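Local coordinates for protein thermotoga maritima TmcAL (Thermotoga maritima, PDB 5Y0T) that belongs to the HIGH nucleotidyl transferase family and carries the Rossmann-like alpha/beta nucleotide-binding fold of the HUP clan, at residues V7-P12 with G80-G85; T22-L27 with D98-S103; E174-A179 with I186-I191. One frame throughout, in Å; residues are numbered along the deposited sequence.

Contact 1 of 3, residues V7-P12 with G80-G85; sequences VVEYNP and GGFAFG. With TAT (adenosine-5'-rp-alpha-thio-triphosphate), chain E.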
loop_
_atom_site.group_PDB
_atom_site.type_symbol
_atom_site.label_atom_id
_atom_site.label_comp_id
_atom_site.label_asym_id
_atom_site.label_seq_id
_atom_site.Cartn_x
_atom_site.Cartn_y
_atom_site.Cartn_z
ATOM N N VAL A 7 -19.456 5.587 -25.423
ATOM C CA VAL A 7 -18.321 5.397 -24.516
ATOM C C VAL A 7 -18.305 6.571 -23.560
ATOM O O VAL A 7 -18.252 7.711 -24.006
ATOM C CB VAL A 7 -16.987 5.336 -25.278
ATOM C CG1 VAL A 7 -15.801 5.158 -24.289
ATOM C CG2 VAL A 7 -17.025 4.213 -26.324
ATOM N N VAL A 8 -18.397 6.319 -22.256
ATOM C CA VAL A 8 -18.665 7.403 -21.315
ATOM C C VAL A 8 -17.959 7.202 -19.985
ATOM O O VAL A 8 -17.525 6.110 -19.649
ATOM C CB VAL A 8 -20.194 7.553 -21.026
ATOM C CG1 VAL A 8 -20.980 7.806 -22.315
ATOM C CG2 VAL A 8 -20.724 6.298 -20.320
ATOM N N GLU A 9 -17.863 8.287 -19.228
ATOM C CA GLU A 9 -17.295 8.278 -17.883
ATOM C C GLU A 9 -18.332 8.860 -16.930
ATOM O O GLU A 9 -18.513 8.342 -15.831
ATOM C CB GLU A 9 -15.961 9.012 -17.846
ATOM C CG GLU A 9 -14.920 8.243 -18.649
ATOM C CD GLU A 9 -13.504 8.515 -18.185
ATOM O OE1 GLU A 9 -13.095 9.689 -18.217
ATOM O OE2 GLU A 9 -12.823 7.559 -17.748
ATOM N N TYR A 10 -18.917 10.001 -17.308
ATOM C CA TYR A 10 -20.008 10.606 -16.541
ATOM C C TYR A 10 -19.543 10.932 -15.118
ATOM O O TYR A 10 -20.111 10.430 -14.150
ATOM C CB TYR A 10 -21.241 9.663 -16.493
ATOM C CG TYR A 10 -21.990 9.482 -17.815
ATOM C CD1 TYR A 10 -21.892 10.425 -18.843
ATOM C CD2 TYR A 10 -22.808 8.375 -18.023
ATOM C CE1 TYR A 10 -22.590 10.261 -20.050
ATOM C CE2 TYR A 10 -23.506 8.204 -19.217
ATOM C CZ TYR A 10 -23.403 9.145 -20.222
ATOM O OH TYR A 10 -24.115 8.973 -21.402
ATOM N N ASN A 11 -18.546 11.812 -15.004
ATOM C CA ASN A 11 -17.877 12.077 -13.730
ATOM C C ASN A 11 -17.907 13.546 -13.329
ATOM O O ASN A 11 -16.857 14.188 -13.278
ATOM C CB ASN A 11 -16.409 11.612 -13.794
ATOM C CG ASN A 11 -15.706 11.677 -12.433
ATOM O OD1 ASN A 11 -16.349 11.709 -11.390
ATOM N ND2 ASN A 11 -14.381 11.718 -12.451
ATOM N N PRO A 12 -19.099 14.092 -13.029
ATOM C CA PRO A 12 -20.444 13.502 -13.009
ATOM C C PRO A 12 -21.219 13.638 -14.342
ATOM O O PRO A 12 -20.741 14.302 -15.275
ATOM C CB PRO A 12 -21.140 14.320 -11.926
ATOM C CG PRO A 12 -20.608 15.719 -12.214
ATOM C CD PRO A 12 -19.130 15.501 -12.579
ATOM N N GLY A 80 -5.348 5.510 -26.407
ATOM C CA GLY A 80 -5.235 4.312 -27.231
ATOM C C GLY A 80 -5.804 3.068 -26.555
ATOM O O GLY A 80 -6.634 2.345 -27.126
ATOM N N GLY A 81 -5.360 2.810 -25.328
ATOM C CA GLY A 81 -5.830 1.648 -24.600
ATOM C C GLY A 81 -7.282 1.769 -24.182
ATOM O O GLY A 81 -8.036 0.795 -24.223
ATOM N N PHE A 82 -7.665 2.969 -23.755
ATOM C CA PHE A 82 -9.040 3.258 -23.340
ATOM C C PHE A 82 -9.999 2.965 -24.498
ATOM O O PHE A 82 -11.006 2.246 -24.351
ATOM C CB PHE A 82 -9.126 4.726 -22.884
ATOM C CG PHE A 82 -10.517 5.203 -22.545
ATOM C CD1 PHE A 82 -11.350 5.729 -23.529
ATOM C CD2 PHE A 82 -10.968 5.183 -21.235
ATOM C CE1 PHE A 82 -12.621 6.208 -23.211
ATOM C CE2 PHE A 82 -12.255 5.655 -20.911
ATOM C CZ PHE A 82 -13.073 6.169 -21.907
ATOM N N ALA A 83 -9.662 3.506 -25.659
ATOM C CA ALA A 83 -10.495 3.345 -26.839
ATOM C C ALA A 83 -10.577 1.883 -27.235
ATOM O O ALA A 83 -11.632 1.389 -27.614
ATOM C CB ALA A 83 -9.951 4.181 -27.999
ATOM N N PHE A 84 -9.452 1.189 -27.142
ATOM C CA PHE A 84 -9.407 -0.189 -27.604
ATOM C C PHE A 84 -10.312 -1.062 -26.753
ATOM O O PHE A 84 -11.059 -1.883 -27.276
ATOM C CB PHE A 84 -7.986 -0.733 -27.572
ATOM C CG PHE A 84 -7.893 -2.189 -27.944
ATOM C CD1 PHE A 84 -8.045 -2.589 -29.267
ATOM C CD2 PHE A 84 -7.638 -3.155 -26.971
ATOM C CE1 PHE A 84 -7.951 -3.936 -29.625
ATOM C CE2 PHE A 84 -7.540 -4.501 -27.315
ATOM C CZ PHE A 84 -7.692 -4.893 -28.642
ATOM N N GLY A 85 -10.225 -0.887 -25.437
ATOM C CA GLY A 85 -11.092 -1.610 -24.525
ATOM C C GLY A 85 -12.557 -1.295 -24.766
ATOM O O GLY A 85 -13.391 -2.184 -24.811
HETATM N N1 TAT E . -21.207 18.788 -25.820
HETATM C C2 TAT E . -21.365 17.684 -26.576
HETATM N N3 TAT E . -20.939 16.464 -26.206
HETATM C C4 TAT E . -20.316 16.284 -25.017
HETATM C C5 TAT E . -20.124 17.433 -24.126
HETATM C C6 TAT E . -20.614 18.745 -24.611
HETATM N N6 TAT E . -20.474 19.862 -23.858
HETATM N N7 TAT E . -19.497 16.971 -23.024
HETATM C C8 TAT E . -19.311 15.635 -23.182
HETATM N N9 TAT E . -19.802 15.233 -24.372
HETATM P PA TAT E . -17.430 11.591 -21.062
HETATM P PB TAT E . -15.815 14.036 -21.289
HETATM P PG TAT E . -15.627 16.622 -20.011
HETATM C "C1'" TAT E . -19.767 13.853 -24.905
HETATM O O1A TAT E . -16.747 17.510 -19.495
HETATM O O1B TAT E . -14.382 13.820 -20.905
HETATM S S1G TAT E . -16.170 10.411 -21.958
HETATM C "C2'" TAT E . -18.322 13.363 -24.988
HETATM O "O2'" TAT E . -17.647 13.882 -26.135
HETATM O O2A TAT E . -18.201 11.039 -19.874
HETATM O O2B TAT E . -16.168 14.200 -22.745
HETATM O O2G TAT E . -14.667 16.197 -18.918
HETATM C "C3'" TAT E . -18.509 11.863 -25.020
HETATM O "O3'" TAT E . -18.771 11.402 -26.359
HETATM O O3A TAT E . -16.730 12.947 -20.530
HETATM O O3B TAT E . -16.419 15.286 -20.452
HETATM O O3G TAT E . -14.935 17.085 -21.271
HETATM C "C4'" TAT E . -19.754 11.657 -24.163
HETATM O "O4'" TAT E . -20.411 12.924 -24.040
HETATM C "C5'" TAT E . -19.405 11.151 -22.760
HETATM O "O5'" TAT E . -18.497 12.077 -22.163
#
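F82 directs its CG trans to its own backbone N (chi1 175°), which carries the ring off helix 79-92 toward the C-terminal end of strand 3-8, where V7 and E9 receive it. V7 has the same arrangement about its first bond: CG1 lies trans to N, and the two side chains approach from opposite directions, CG1 of V7 coming to 3.5 Å from CE1 of F82. E9 comes from the loop side, and its extended chain beyond CG brings OE2 of E9 to 3.7 Å from CE2 of F82. The carboxylate and ring planes stand 81° apart. No hydrogen bond joins the two segments; OE2 of E9 is held instead by the hydroxyl of S38 and the backbone N of Q43.

Beyond this buried wedge the chain turns to the ligand. E9 N donates to O2A of adenosine-5'-rp-alpha-thio-triphosphate at 2.8 Å, and Y10 N reaches the same oxygen at 2.9 Å, the latter nearly straight at 168°. The ring of Y10 packs against V8, whose CB lies 3.6 Å above the ring plane and over its centre, while R55 takes the backbone oxygens of E9 and Y10.

The chemistry is thus divided: V7 and the carboxylate end of E9 meet F82, whereas the consecutive main-chain N-H groups of E9 and Y10 grip a single oxygen on the alpha phosphorus. Because S38 OG and Q43 N fix the position of OE2, the carboxylate of E9 lies beside the phenylalanine ring without bonding across the contact.

Contact 2 of 3, residues T22-L27 with D98-S103; sequences TSAREL and DVVFGS. With TAT (adenosine-5'-rp-alpha-thio-triphosphate), chain E.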
loop_
_atom_site.group_PDB
_atom_site.type_symbol
_atom_site.label_atom_id
_atom_site.label_comp_id
_atom_site.label_asym_id
_atom_site.label_seq_id
_atom_site.Cartn_x
_atom_site.Cartn_y
_atom_site.Cartn_z
ATOM N N THR A 22 -28.679 12.813 -26.045
ATOM C CA THR A 22 -29.896 13.143 -26.764
ATOM C C THR A 22 -29.603 13.326 -28.255
ATOM O O THR A 22 -30.347 12.841 -29.113
ATOM C CB THR A 22 -30.542 14.424 -26.193
ATOM O OG1 THR A 22 -30.918 14.199 -24.828
ATOM C CG2 THR A 22 -31.778 14.799 -26.985
ATOM N N SER A 23 -28.517 14.019 -28.563
ATOM C CA SER A 23 -28.133 14.222 -29.972
ATOM C C SER A 23 -27.882 12.894 -30.687
ATOM O O SER A 23 -28.327 12.658 -31.828
ATOM C CB SER A 23 -26.878 15.098 -30.069
ATOM O OG SER A 23 -27.171 16.445 -29.736
ATOM N N ALA A 24 -27.156 12.029 -30.006
ATOM C CA ALA A 24 -26.796 10.737 -30.557
ATOM C C ALA A 24 -28.031 9.919 -30.871
ATOM O O ALA A 24 -28.112 9.293 -31.925
ATOM C CB ALA A 24 -25.900 9.973 -29.560
ATOM N N ARG A 25 -28.982 9.899 -29.937
ATOM C CA ARG A 25 -30.189 9.088 -30.111
ATOM C C ARG A 25 -31.049 9.639 -31.244
ATOM O O ARG A 25 -31.604 8.880 -32.042
ATOM C CB ARG A 25 -30.989 9.018 -28.788
ATOM C CG ARG A 25 -30.230 8.193 -27.694
ATOM C CD ARG A 25 -30.898 8.331 -26.316
ATOM N NE ARG A 25 -32.270 7.827 -26.336
ATOM C CZ ARG A 25 -33.254 8.316 -25.591
ATOM N NH1 ARG A 25 -33.018 9.331 -24.763
ATOM N NH2 ARG A 25 -34.473 7.789 -25.671
ATOM N N GLU A 26 -31.160 10.958 -31.313
ATOM C CA GLU A 26 -31.986 11.586 -32.337
ATOM C C GLU A 26 -31.359 11.469 -33.734
ATOM O O GLU A 26 -32.063 11.386 -34.735
ATOM C CB GLU A 26 -32.220 13.060 -31.987
ATOM C CG GLU A 26 -33.084 13.264 -30.741
ATOM C CD GLU A 26 -34.538 12.807 -30.948
ATOM O OE1 GLU A 26 -34.992 12.693 -32.114
ATOM O OE2 GLU A 26 -35.229 12.563 -29.940
ATOM N N LEU A 27 -30.034 11.495 -33.796
ATOM C CA LEU A 27 -29.317 11.295 -35.054
ATOM C C LEU A 27 -29.499 9.874 -35.594
ATOM O O LEU A 27 -29.904 9.684 -36.745
ATOM C CB LEU A 27 -27.829 11.593 -34.864
ATOM C CG LEU A 27 -26.915 11.269 -36.058
ATOM C CD1 LEU A 27 -27.159 12.239 -37.187
ATOM C CD2 LEU A 27 -25.455 11.287 -35.636
ATOM N N ASP A 98 -23.947 1.274 -34.237
ATOM C CA ASP A 98 -23.590 2.677 -34.383
ATOM C C ASP A 98 -22.988 3.197 -33.100
ATOM O O ASP A 98 -23.513 2.951 -32.022
ATOM C CB ASP A 98 -24.802 3.557 -34.726
ATOM C CG ASP A 98 -25.393 3.264 -36.087
ATOM O OD1 ASP A 98 -26.258 2.365 -36.182
ATOM O OD2 ASP A 98 -25.017 3.959 -37.059
ATOM N N VAL A 99 -21.907 3.949 -33.225
ATOM C CA VAL A 99 -21.324 4.632 -32.079
ATOM C C VAL A 99 -21.187 6.116 -32.392
ATOM O O VAL A 99 -20.744 6.491 -33.482
ATOM C CB VAL A 99 -19.943 4.036 -31.699
ATOM C CG1 VAL A 99 -19.201 4.964 -30.738
ATOM C CG2 VAL A 99 -20.121 2.651 -31.082
ATOM N N VAL A 100 -21.603 6.951 -31.444
ATOM C CA VAL A 100 -21.553 8.401 -31.579
ATOM C C VAL A 100 -20.677 9.006 -30.483
ATOM O O VAL A 100 -20.916 8.762 -29.298
ATOM C CB VAL A 100 -22.959 9.030 -31.474
ATOM C CG1 VAL A 100 -22.872 10.539 -31.612
ATOM C CG2 VAL A 100 -23.902 8.444 -32.526
ATOM N N PHE A 101 -19.678 9.794 -30.860
ATOM C CA PHE A 101 -18.865 10.467 -29.846
ATOM C C PHE A 101 -18.840 11.971 -30.078
ATOM O O PHE A 101 -18.932 12.418 -31.214
ATOM C CB PHE A 101 -17.432 9.909 -29.827
ATOM C CG PHE A 101 -16.740 9.928 -31.176
ATOM C CD1 PHE A 101 -16.716 8.786 -31.971
ATOM C CD2 PHE A 101 -16.084 11.062 -31.625
ATOM C CE1 PHE A 101 -16.083 8.796 -33.209
ATOM C CE2 PHE A 101 -15.446 11.075 -32.856
ATOM C CZ PHE A 101 -15.451 9.935 -33.646
ATOM N N GLY A 102 -18.701 12.740 -28.998
ATOM C CA GLY A 102 -18.571 14.180 -29.097
ATOM C C GLY A 102 -17.228 14.542 -29.700
ATOM O O GLY A 102 -16.222 13.878 -29.436
ATOM N N SER A 103 -17.219 15.602 -30.503
ATOM C CA SER A 103 -16.051 15.971 -31.302
ATOM C C SER A 103 -15.874 17.490 -31.349
ATOM O O SER A 103 -16.853 18.235 -31.446
ATOM C CB SER A 103 -16.204 15.381 -32.712
ATOM O OG SER A 103 -15.379 16.019 -33.666
HETATM N N1 TAT E . -21.207 18.788 -25.820
HETATM C C2 TAT E . -21.365 17.684 -26.576
HETATM N N3 TAT E . -20.939 16.464 -26.206
HETATM C C4 TAT E . -20.316 16.284 -25.017
HETATM C C5 TAT E . -20.124 17.433 -24.126
HETATM C C6 TAT E . -20.614 18.745 -24.611
HETATM N N6 TAT E . -20.474 19.862 -23.858
HETATM N N7 TAT E . -19.497 16.971 -23.024
HETATM C C8 TAT E . -19.311 15.635 -23.182
HETATM N N9 TAT E . -19.802 15.233 -24.372
HETATM P PA TAT E . -17.430 11.591 -21.062
HETATM P PB TAT E . -15.815 14.036 -21.289
HETATM P PG TAT E . -15.627 16.622 -20.011
HETATM C "C1'" TAT E . -19.767 13.853 -24.905
HETATM O O1A TAT E . -16.747 17.510 -19.495
HETATM O O1B TAT E . -14.382 13.820 -20.905
HETATM S S1G TAT E . -16.170 10.411 -21.958
HETATM C "C2'" TAT E . -18.322 13.363 -24.988
HETATM O "O2'" TAT E . -17.647 13.882 -26.135
HETATM O O2A TAT E . -18.201 11.039 -19.874
HETATM O O2B TAT E . -16.168 14.200 -22.745
HETATM O O2G TAT E . -14.667 16.197 -18.918
HETATM C "C3'" TAT E . -18.509 11.863 -25.020
HETATM O "O3'" TAT E . -18.771 11.402 -26.359
HETATM O O3A TAT E . -16.730 12.947 -20.530
HETATM O O3B TAT E . -16.419 15.286 -20.452
HETATM O O3G TAT E . -14.935 17.085 -21.271
HETATM C "C4'" TAT E . -19.754 11.657 -24.163
HETATM O "O4'" TAT E . -20.411 12.924 -24.040
HETATM C "C5'" TAT E . -19.405 11.151 -22.760
HETATM O "O5'" TAT E . -18.497 12.077 -22.163
#
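No ring face or edge takes part where A24 meets V100: the junction is made of small aliphatic groups, and the one ring of the two segments, that of F101, turns to the other side of the sheet against I108 and L111 of helix 108-120. The methyl of A24 rests on the branch point of V100, with A24 CB 3.6 Å from V100 CB. It lies across the fork of the isopropyl group, 3.7 Å from CG1 and 3.9 Å from CG2 of V100. With CG1 trans to N and CG2 trans to the carbonyl carbon, CB of V100 points to the helix and its two methyls spread to either side of the line to A24. L27, one turn later on an exposed part of the helix, adds only a loose touch, its CD2 lying 4.5 Å from V100 CG2.

Two residues along the strand, G102 N donates an almost linear hydrogen bond (3.0 Å, 176°) to O3' of adenosine-5'-rp-alpha-thio-triphosphate. The strand meets helix 15-28 through a side chain and bonds the ribose through its backbone. H20, from an earlier turn of that helix, donates NE2 to the carbonyl oxygen of V100.

Strand 98-103 runs parallel between strands 3-8 and 187-192. L4 of the first touches both A24 and V100, while D98 forms a salt bridge with R187 and a hydrogen bond with H189 of the second. Helix 15-28 thus packs on one face of the sheet and helix 108-120 on the other.

Contact 3 of 3, residues E174-A179 with I186-I191; sequences EYIHSA and IRFHTI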
loop_
_atom_site.group_PDB
_atom_site.type_symbol
_atom_site.label_atom_id
_atom_site.label_comp_id
_atom_site.label_asym_id
_atom_site.label_seq_id
_atom_site.Cartn_x
_atom_site.Cartn_y
_atom_site.Cartn_z
ATOM N N GLU A 174 -8.885 7.079 -32.265
ATOM C CA GLU A 174 -8.530 5.820 -31.620
ATOM C C GLU A 174 -9.713 4.843 -31.577
ATOM O O GLU A 174 -9.498 3.641 -31.704
ATOM C CB GLU A 174 -8.003 6.056 -30.209
ATOM C CG GLU A 174 -6.718 6.923 -30.133
ATOM C CD GLU A 174 -5.449 6.197 -30.566
ATOM O OE1 GLU A 174 -5.533 5.079 -31.103
ATOM O OE2 GLU A 174 -4.347 6.759 -30.369
ATOM N N TYR A 175 -10.946 5.333 -31.398
ATOM C CA TYR A 175 -12.115 4.419 -31.460
ATOM C C TYR A 175 -12.198 3.761 -32.833
ATOM O O TYR A 175 -12.435 2.554 -32.957
ATOM C CB TYR A 175 -13.460 5.131 -31.207
ATOM C CG TYR A 175 -13.647 5.783 -29.856
ATOM C CD1 TYR A 175 -13.257 5.149 -28.689
ATOM C CD2 TYR A 175 -14.230 7.057 -29.757
ATOM C CE1 TYR A 175 -13.425 5.754 -27.458
ATOM C CE2 TYR A 175 -14.405 7.676 -28.511
ATOM C CZ TYR A 175 -14.000 7.021 -27.376
ATOM O OH TYR A 175 -14.147 7.623 -26.154
ATOM N N ILE A 176 -12.053 4.578 -33.873
ATOM C CA ILE A 176 -12.204 4.100 -35.228
ATOM C C ILE A 176 -11.060 3.154 -35.574
ATOM O O ILE A 176 -11.266 2.096 -36.172
ATOM C CB ILE A 176 -12.257 5.285 -36.229
ATOM C CG1 ILE A 176 -13.508 6.140 -35.975
ATOM C CG2 ILE A 176 -12.260 4.782 -37.666
ATOM C CD1 ILE A 176 -13.454 7.528 -36.606
ATOM N N HIS A 177 -9.850 3.537 -35.186
ATOM C CA HIS A 177 -8.686 2.689 -35.405
ATOM C C HIS A 177 -8.881 1.336 -34.737
ATOM O O HIS A 177 -8.624 0.304 -35.353
ATOM C CB HIS A 177 -7.421 3.360 -34.883
ATOM C CG HIS A 177 -6.174 2.572 -35.136
ATOM N ND1 HIS A 177 -5.012 2.774 -34.425
ATOM C CD2 HIS A 177 -5.909 1.575 -36.014
ATOM C CE1 HIS A 177 -4.083 1.937 -34.854
ATOM N NE2 HIS A 177 -4.600 1.200 -35.821
ATOM N N SER A 178 -9.353 1.341 -33.488
ATOM C CA SER A 178 -9.656 0.102 -32.762
ATOM C C SER A 178 -10.672 -0.771 -33.496
ATOM O O SER A 178 -10.494 -1.985 -33.616
ATOM C CB SER A 178 -10.175 0.422 -31.356
ATOM O OG SER A 178 -9.114 0.922 -30.552
ATOM N N ALA A 179 -11.739 -0.155 -33.994
ATOM C CA ALA A 179 -12.743 -0.914 -34.733
ATOM C C ALA A 179 -12.126 -1.550 -35.972
ATOM O O ALA A 179 -12.431 -2.690 -36.299
ATOM C CB ALA A 179 -13.894 -0.024 -35.127
ATOM N N ILE A 186 -19.099 -1.625 -36.914
ATOM C CA ILE A 186 -19.752 -0.465 -36.300
ATOM C C ILE A 186 -19.592 0.810 -37.138
ATOM O O ILE A 186 -18.502 1.105 -37.645
ATOM C CB ILE A 186 -19.205 -0.223 -34.869
ATOM C CG1 ILE A 186 -19.694 -1.329 -33.919
ATOM C CG2 ILE A 186 -19.618 1.162 -34.355
ATOM C CD1 ILE A 186 -19.017 -1.315 -32.536
ATOM N N ARG A 187 -20.694 1.541 -37.321
ATOM C CA ARG A 187 -20.653 2.855 -37.959
ATOM C C ARG A 187 -20.392 3.940 -36.917
ATOM O O ARG A 187 -21.111 4.015 -35.922
ATOM C CB ARG A 187 -21.966 3.147 -38.693
ATOM C CG ARG A 187 -22.218 2.263 -39.910
ATOM C CD ARG A 187 -23.602 2.524 -40.491
ATOM N NE ARG A 187 -24.660 2.226 -39.527
ATOM C CZ ARG A 187 -25.495 1.198 -39.626
ATOM N NH1 ARG A 187 -25.419 0.383 -40.670
ATOM N NH2 ARG A 187 -26.430 1.010 -38.707
ATOM N N PHE A 188 -19.374 4.771 -37.145
ATOM C CA PHE A 188 -19.021 5.839 -36.202
ATOM C C PHE A 188 -19.550 7.197 -36.663
ATOM O O PHE A 188 -19.650 7.464 -37.861
ATOM C CB PHE A 188 -17.493 5.895 -35.985
ATOM C CG PHE A 188 -16.975 4.753 -35.148
ATOM C CD1 PHE A 188 -16.605 3.553 -35.741
ATOM C CD2 PHE A 188 -16.923 4.859 -33.771
ATOM C CE1 PHE A 188 -16.157 2.492 -34.969
ATOM C CE2 PHE A 188 -16.478 3.801 -32.979
ATOM C CZ PHE A 188 -16.093 2.620 -33.574
ATOM N N HIS A 189 -19.947 8.024 -35.705
ATOM C CA HIS A 189 -20.519 9.344 -36.002
ATOM C C HIS A 189 -19.958 10.342 -35.003
ATOM O O HIS A 189 -19.718 9.983 -33.865
ATOM C CB HIS A 189 -22.041 9.357 -35.880
ATOM C CG HIS A 189 -22.726 8.216 -36.560
ATOM N ND1 HIS A 189 -23.409 8.365 -37.746
ATOM C CD2 HIS A 189 -22.854 6.914 -36.208
ATOM C CE1 HIS A 189 -23.921 7.200 -38.104
ATOM N NE2 HIS A 189 -23.590 6.301 -37.194
ATOM N N THR A 190 -19.796 11.591 -35.424
ATOM C CA THR A 190 -19.453 12.674 -34.508
ATOM C C THR A 190 -20.684 13.518 -34.246
ATOM O O THR A 190 -21.575 13.603 -35.091
ATOM C CB THR A 190 -18.352 13.625 -35.067
ATOM O OG1 THR A 190 -18.870 14.335 -36.206
ATOM C CG2 THR A 190 -17.122 12.864 -35.485
ATOM N N ILE A 191 -20.750 14.112 -33.059
ATOM C CA ILE A 191 -21.587 15.283 -32.872
ATOM C C ILE A 191 -20.700 16.401 -32.334
ATOM O O ILE A 191 -19.674 16.139 -31.709
ATOM C CB ILE A 191 -22.793 15.007 -31.923
ATOM C CG1 ILE A 191 -22.338 14.477 -30.553
ATOM C CG2 ILE A 191 -23.764 14.036 -32.583
ATOM C CD1 ILE A 191 -22.256 15.551 -29.484
#
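Helix-on-strand packing through a single aromatic plug defines this contact, in which F188 of strand 187-192 inserts against the buried side of helix 167-182, the helix just before it in the chain. The short axes are 9.8 Å apart and nearly antiparallel, at 175°. Three residues of the helix surround the ring. I176 passes over one face, its CG1 4.2 Å from the ring centroid of F188 and 26° from the normal, a CH-pi contact. The methyl of A179 comes to the edge, close to the ring plane, with CB 3.4 Å from CE1 of F188. Y175 adds its CB, 3.7 Å from CE2 of F188, and its carbonyl oxygen, which approaches CZ. On the other face lies I186 from the strand's own segment, its CG2 3.7 Å above the plane and offset toward the rim, so the ring lies between two isoleucines.

The side chain of Y175 meets F188 through CB alone. Its CG, beside N and trans to the carbonyl carbon (chi1 -62°), carries the phenol away from F188 toward helix 79-92, about 5 Å from the ligand between nearest atoms. Within the helix, S178 N and S178 OG both donate to E174 O from opposite faces of the carbonyl plane.

Strand 187-192 lies parallel beside strand 98-103, and V99 of that strand also touches F188. The chain reaches it through several helices ending in 167-182, an elaborated beta-alpha-beta crossover of the kind that builds Rossmann-like nucleotide-binding domains.

In the fold
The three contacts share one sheet, in which strands 3-8, 98-103 and 187-192 are successive parallel neighbours. Contacts 1 and 2, with centres 15 Å apart, do not touch but hold different parts of the same ligand, the alpha thiophosphate and the ribose; H14 and H17 also bond to it. Contact 3 lies 13 Å from contact 1 and 11 Å from contact 2, centre to centre, and touches both. Helices 79-92 and 167-182 pack through A83 and E174, and Y175 OH comes to 3.5 Å from V7 CG1. On the sheet, S103 N and I191 O, 2.8 Å apart, probably hydrogen-bond, and I191 itself borders the ligand pocket.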